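Local coordinates for protein mandelate racemase / muconate lactonizing enzyme (Burkholderia pseudomallei, PDB 2POD) that is of unknown function but belongs to the enolase superfamily and may act as a lyase, with a metal ion bound in its barrel domain, at residues Asp166-Gly171 with Gly212-Val217; Arg118-Cys123 with Asp216-Phe221. One frame throughout, in Å; residues are numbered along the deposited sequence.

Interaction 1: Asp166-Gly171 with Gly212-Val217; sequences DLLDSG and GDKMDV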
loop_
_atom_site.group_PDB
_atom_site.type_symbol
_atom_site.label_atom_id
_atom_site.label_comp_id
_atom_site.label_asym_id
_atom_site.label_seq_id
_atom_site.Cartn_x
_atom_site.Cartn_y
_atom_site.Cartn_z
ATOM N N ASP B 166 33.923 -29.819 -20.053
ATOM C CA ASP B 166 33.299 -30.872 -20.842
ATOM C C ASP B 166 31.979 -30.431 -21.490
ATOM O O ASP B 166 31.722 -30.750 -22.655
ATOM C CB ASP B 166 33.102 -32.119 -19.965
ATOM C CG ASP B 166 32.407 -33.253 -20.691
ATOM O OD1 ASP B 166 31.578 -33.923 -20.044
ATOM O OD2 ASP B 166 32.689 -33.486 -21.890
ATOM N N LEU B 167 31.153 -29.699 -20.746
ATOM C CA LEU B 167 29.903 -29.167 -21.295
ATOM C C LEU B 167 30.133 -28.100 -22.357
ATOM O O LEU B 167 29.409 -28.044 -23.353
ATOM C CB LEU B 167 29.000 -28.622 -20.187
ATOM C CG LEU B 167 28.280 -29.683 -19.359
ATOM C CD1 LEU B 167 27.871 -29.121 -18.028
ATOM C CD2 LEU B 167 27.084 -30.274 -20.096
ATOM N N LEU B 168 31.150 -27.272 -22.140
ATOM C CA LEU B 168 31.540 -26.238 -23.089
ATOM C C LEU B 168 32.055 -26.801 -24.420
ATOM O O LEU B 168 31.866 -26.178 -25.469
ATOM C CB LEU B 168 32.585 -25.317 -22.457
ATOM C CG LEU B 168 32.771 -23.931 -23.078
ATOM C CD1 LEU B 168 31.738 -22.953 -22.537
ATOM C CD2 LEU B 168 34.181 -23.430 -22.821
ATOM N N ASP B 169 32.691 -27.973 -24.368
ATOM C CA ASP B 169 33.179 -28.663 -25.565
ATOM C C ASP B 169 32.056 -29.168 -26.474
ATOM O O ASP B 169 32.192 -29.147 -27.698
ATOM C CB ASP B 169 34.099 -29.828 -25.184
ATOM C CG ASP B 169 35.393 -29.846 -25.991
ATOM O OD1 ASP B 169 35.347 -29.702 -27.234
ATOM O OD2 ASP B 169 36.466 -30.011 -25.373
ATOM N N SER B 170 30.953 -29.615 -25.875
ATOM C CA SER B 170 29.765 -30.005 -26.638
ATOM C C SER B 170 28.891 -28.807 -27.017
ATOM O O SER B 170 27.991 -28.922 -27.854
ATOM C CB SER B 170 28.952 -31.068 -25.893
ATOM O OG SER B 170 28.707 -30.690 -24.550
ATOM N N GLY B 171 29.169 -27.658 -26.406
ATOM C CA GLY B 171 28.575 -26.394 -26.825
ATOM C C GLY B 171 27.468 -25.917 -25.906
ATOM O O GLY B 171 26.788 -24.937 -26.209
ATOM N N GLY B 212 34.879 -19.490 -16.574
ATOM C CA GLY B 212 34.682 -18.069 -16.272
ATOM C C GLY B 212 33.435 -17.466 -16.893
ATOM O O GLY B 212 32.313 -17.875 -16.581
ATOM N N ASP B 213 33.657 -16.508 -17.793
ATOM C CA ASP B 213 32.605 -15.789 -18.520
ATOM C C ASP B 213 31.684 -16.661 -19.374
ATOM O O ASP B 213 30.543 -16.279 -19.643
ATOM C CB ASP B 213 33.240 -14.728 -19.425
ATOM C CG ASP B 213 33.294 -13.358 -18.778
ATOM O OD1 ASP B 213 32.822 -13.209 -17.628
ATOM O OD2 ASP B 213 33.812 -12.423 -19.428
ATOM N N LYS B 214 32.186 -17.816 -19.806
ATOM C CA LYS B 214 31.600 -18.554 -20.923
ATOM C C LYS B 214 30.389 -19.383 -20.509
ATOM O O LYS B 214 29.585 -19.776 -21.349
ATOM C CB LYS B 214 32.657 -19.441 -21.594
ATOM C CG LYS B 214 33.447 -18.744 -22.700
ATOM C CD LYS B 214 34.524 -19.654 -23.283
ATOM C CE LYS B 214 35.922 -19.247 -22.822
ATOM N NZ LYS B 214 36.204 -19.656 -21.414
HETATM N N MSE B 215 30.271 -19.632 -19.208
HETATM C CA MSE B 215 29.190 -20.433 -18.643
HETATM C C MSE B 215 28.257 -19.569 -17.791
HETATM O O MSE B 215 28.704 -18.735 -17.002
HETATM C CB MSE B 215 29.783 -21.541 -17.777
HETATM C CG MSE B 215 28.809 -22.613 -17.330
HETATM SE SE MSE B 215 28.369 -23.878 -18.740
HETATM C CE MSE B 215 30.169 -24.398 -19.302
ATOM N N ASP B 216 26.957 -19.777 -17.947
ATOM C CA ASP B 216 26.012 -19.364 -16.921
ATOM C C ASP B 216 25.788 -20.505 -15.926
ATOM O O ASP B 216 25.667 -21.674 -16.317
ATOM C CB ASP B 216 24.694 -18.905 -17.548
ATOM C CG ASP B 216 24.876 -17.789 -18.564
ATOM O OD1 ASP B 216 25.619 -16.822 -18.279
ATOM O OD2 ASP B 216 24.259 -17.886 -19.646
ATOM N N VAL B 217 25.754 -20.164 -14.638
ATOM C CA VAL B 217 25.472 -21.144 -13.584
ATOM C C VAL B 217 24.215 -20.758 -12.817
ATOM O O VAL B 217 24.138 -19.683 -12.218
ATOM C CB VAL B 217 26.630 -21.306 -12.570
ATOM C CG1 VAL B 217 26.596 -22.695 -11.952
ATOM C CG2 VAL B 217 27.965 -21.049 -13.218
#
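Leu168 meets Lys214 and Met215 through aliphatic carbons and a selenomethionine methyl, so no ring or amide offers a face or edge across this contact. The flat group that matters is within the helix: the carbonyl of Leu167, whose atom Leu167 O accepts Ser170 OG at 3.0 Å from above the carbonyl plane, 37° out of it. That bond lies at the helix end, where Gly171, at positive phi, is the C-prime residue of a Schellman motif linking Ile172 N to Leu167 O.

The isobutyl fork of Leu168 does most of the touching. Its CG lies anti to the backbone N (chi1 -160°), and the two methyls divide the work: Leu168 CD1 is 3.8 Å from Lys214 CB, while Leu168 CD2 is 3.8 Å from Lys214 CD. The two side chains cross at about a right angle, the leucine meeting the lysine's stem and not its charge, for Lys214 NZ turns back to hydrogen-bond Val211 O. Met215 slides past Leu168 in the opposite direction. Bends at chi2 and chi3 bring Met215 CE to 3.9 Å from Leu168 CD1 and 4.1 Å from Leu168 CB, and Leu167 CB is a looser neighbour of Met215 CE at 4.5 Å.

Deeper in, Leu167 and Met215 both lie on Met175 of strand 174-177. The end of helix 160-170 is thus fitted against the turn leading into strand 216-220. With no polar bond between the segments, the chemistry implies adhesion by hydrophobic burial, 189 Å² in all, with the lysine ammonium turned off to Val211 O.

Interaction 2: Arg118-Cys123 with Asp216-Phe221; sequences RTYNTC and DVMVEF. With NA (sodium ion), chain D.
Arg118 reaches Asp216 along a chain that can be traced from CB outward. CG stands anti to the backbone N and the chain stays extended to NE, which donates to Thr173 OG1. Beyond it, Arg118 CZ lies 3.8 Å from Asp216 OD2, and Arg118 NH2 closes the salt bridge to Asp216 OD2 at 2.9 Å. Arg118 NH1 is the more distant nitrogen, 4.0 Å from Asp216 OD2. As a hydrogen bond the NH2 contact is weak: the N-H...O angle is 130°. The guanidinium and carboxylate planes stand 83° apart and NH2 alone bonds, to OD2 alone, so the pair is single-pronged. OD2 is also hydrogen-bonded to Tyr191 OH of the second subunit, whose ring makes a cation-pi contact with Arg118, so the ion pair is built into the subunit interface.

Farther along the strands, the selenium of selenomethionine Met218 sits over one face of the Tyr120 ring, 4.4 Å from the centroid and 27° off the normal, which makes this a Met-aromatic contact. The nearest ring atom, Tyr120 CD1, is 4.0 Å from Met218 SE.

At the strand end, Glu220 OE1 binds the sodium ion at 2.3 Å together with Glu246 and Glu272. Three acidic ligands at or just past the C-terminal ends of three successive strands of the modified TIM barrel, (beta/alpha)7beta, are the hallmark of the enolase-superfamily metal site.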
loop_
_atom_site.group_PDB
_atom_site.type_symbol
_atom_site.label_atom_id
_atom_site.label_comp_id
_atom_site.label_asym_id
_atom_site.label_seq_id
_atom_site.Cartn_x
_atom_site.Cartn_y
_atom_site.Cartn_z
ATOM N N ARG B 118 18.032 -22.690 -27.091
ATOM C CA ARG B 118 19.138 -22.942 -26.172
ATOM C C ARG B 118 18.739 -23.899 -25.055
ATOM O O ARG B 118 17.679 -23.755 -24.438
ATOM C CB ARG B 118 19.628 -21.617 -25.582
ATOM C CG ARG B 118 20.902 -21.712 -24.768
ATOM C CD ARG B 118 21.465 -20.334 -24.513
ATOM N NE ARG B 118 22.568 -20.362 -23.558
ATOM C CZ ARG B 118 22.483 -19.949 -22.298
ATOM N NH1 ARG B 118 21.341 -19.464 -21.821
ATOM N NH2 ARG B 118 23.552 -20.012 -21.514
ATOM N N THR B 119 19.584 -24.897 -24.827
ATOM C CA THR B 119 19.407 -25.803 -23.707
ATOM C C THR B 119 20.392 -25.481 -22.593
ATOM O O THR B 119 21.393 -24.810 -22.825
ATOM C CB THR B 119 19.490 -27.285 -24.151
ATOM O OG1 THR B 119 18.809 -28.105 -23.198
ATOM C CG2 THR B 119 20.942 -27.761 -24.306
ATOM N N TYR B 120 20.076 -25.924 -21.382
ATOM C CA TYR B 120 21.025 -25.943 -20.278
ATOM C C TYR B 120 20.989 -27.301 -19.610
ATOM O O TYR B 120 19.950 -27.968 -19.609
ATOM C CB TYR B 120 20.751 -24.815 -19.264
ATOM C CG TYR B 120 19.580 -25.006 -18.319
ATOM C CD1 TYR B 120 19.764 -25.537 -17.036
ATOM C CD2 TYR B 120 18.289 -24.627 -18.692
ATOM C CE1 TYR B 120 18.686 -25.710 -16.163
ATOM C CE2 TYR B 120 17.206 -24.784 -17.821
ATOM C CZ TYR B 120 17.412 -25.331 -16.563
ATOM O OH TYR B 120 16.351 -25.483 -15.698
ATOM N N ASN B 121 22.121 -27.710 -19.044
ATOM C CA ASN B 121 22.239 -29.052 -18.484
ATOM C C ASN B 121 22.061 -29.081 -16.984
ATOM O O ASN B 121 22.852 -28.508 -16.236
ATOM C CB ASN B 121 23.550 -29.730 -18.887
ATOM C CG ASN B 121 23.485 -31.241 -18.745
ATOM O OD1 ASN B 121 22.846 -31.925 -19.545
ATOM N ND2 ASN B 121 24.132 -31.769 -17.711
ATOM N N THR B 122 21.001 -29.747 -16.548
ATOM C CA THR B 122 20.823 -30.046 -15.141
ATOM C C THR B 122 21.729 -31.228 -14.786
ATOM O O THR B 122 21.506 -32.357 -15.235
ATOM C CB THR B 122 19.333 -30.310 -14.832
ATOM O OG1 THR B 122 18.603 -29.099 -15.038
ATOM C CG2 THR B 122 19.113 -30.780 -13.401
ATOM N N CYS B 123 22.759 -30.945 -13.991
ATOM C CA CYS B 123 23.828 -31.895 -13.693
ATOM C C CYS B 123 23.400 -32.968 -12.688
ATOM O O CYS B 123 23.943 -33.054 -11.584
ATOM C CB CYS B 123 25.073 -31.153 -13.191
ATOM S SG CYS B 123 25.722 -29.910 -14.340
ATOM N N ASP B 216 26.957 -19.777 -17.947
ATOM C CA ASP B 216 26.012 -19.364 -16.921
ATOM C C ASP B 216 25.788 -20.505 -15.926
ATOM O O ASP B 216 25.667 -21.674 -16.317
ATOM C CB ASP B 216 24.694 -18.905 -17.548
ATOM C CG ASP B 216 24.876 -17.789 -18.564
ATOM O OD1 ASP B 216 25.619 -16.822 -18.279
ATOM O OD2 ASP B 216 24.259 -17.886 -19.646
ATOM N N VAL B 217 25.754 -20.164 -14.638
ATOM C CA VAL B 217 25.472 -21.144 -13.584
ATOM C C VAL B 217 24.215 -20.758 -12.817
ATOM O O VAL B 217 24.138 -19.683 -12.218
ATOM C CB VAL B 217 26.630 -21.306 -12.570
ATOM C CG1 VAL B 217 26.596 -22.695 -11.952
ATOM C CG2 VAL B 217 27.965 -21.049 -13.218
HETATM N N MSE B 218 23.234 -21.649 -12.842
HETATM C CA MSE B 218 22.000 -21.435 -12.125
HETATM C C MSE B 218 21.951 -22.344 -10.908
HETATM O O MSE B 218 22.236 -23.530 -10.998
HETATM C CB MSE B 218 20.784 -21.646 -13.038
HETATM C CG MSE B 218 20.978 -22.653 -14.149
HETATM SE SE MSE B 218 21.038 -21.911 -15.965
HETATM C CE MSE B 218 22.537 -20.854 -15.919
ATOM N N VAL B 219 21.606 -21.768 -9.761
ATOM C CA VAL B 219 21.573 -22.510 -8.513
ATOM C C VAL B 219 20.170 -23.019 -8.244
ATOM O O VAL B 219 19.215 -22.251 -8.253
ATOM C CB VAL B 219 22.032 -21.654 -7.328
ATOM C CG1 VAL B 219 22.397 -22.545 -6.154
ATOM C CG2 VAL B 219 23.196 -20.774 -7.724
ATOM N N GLU B 220 20.061 -24.324 -8.018
ATOM C CA GLU B 220 18.820 -24.949 -7.580
ATOM C C GLU B 220 18.882 -25.130 -6.065
ATOM O O GLU B 220 19.903 -25.559 -5.538
ATOM C CB GLU B 220 18.659 -26.299 -8.292
ATOM C CG GLU B 220 17.736 -27.289 -7.625
ATOM C CD GLU B 220 16.271 -26.919 -7.757
ATOM O OE1 GLU B 220 15.630 -27.431 -8.699
ATOM O OE2 GLU B 220 15.747 -26.128 -6.936
ATOM N N PHE B 221 17.806 -24.785 -5.361
ATOM C CA PHE B 221 17.813 -24.878 -3.905
ATOM C C PHE B 221 16.836 -25.912 -3.368
ATOM O O PHE B 221 16.851 -26.221 -2.172
ATOM C CB PHE B 221 17.529 -23.519 -3.269
ATOM C CG PHE B 221 18.666 -22.550 -3.366
ATOM C CD1 PHE B 221 18.610 -21.481 -4.254
ATOM C CD2 PHE B 221 19.788 -22.693 -2.558
ATOM C CE1 PHE B 221 19.663 -20.571 -4.347
ATOM C CE2 PHE B 221 20.837 -21.794 -2.637
ATOM C CZ PHE B 221 20.772 -20.721 -3.529
HETATM NA NA NA D . 14.200 -28.063 -10.330
#

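From the N terminus, strand 117-122 comes first and opens the longer loop: interaction 2 closes it on strand 216-220, with 92 residues between its segments. Interaction 1 starts inside that span, at helix 160-170, and has 40 residues between its segments; its second segment overlaps that of interaction 2 at Asp216 and Val217. The two loops therefore nest and do not cross. Their centres are 11 Å apart, and Leu167 CD2 touches Asn121 CB at 3.8 Å. Interaction 1 ties helix 160-170 to the turn just before strand 216-220; interaction 2 ties the barrel strands to each other past the intervening strand 174-177.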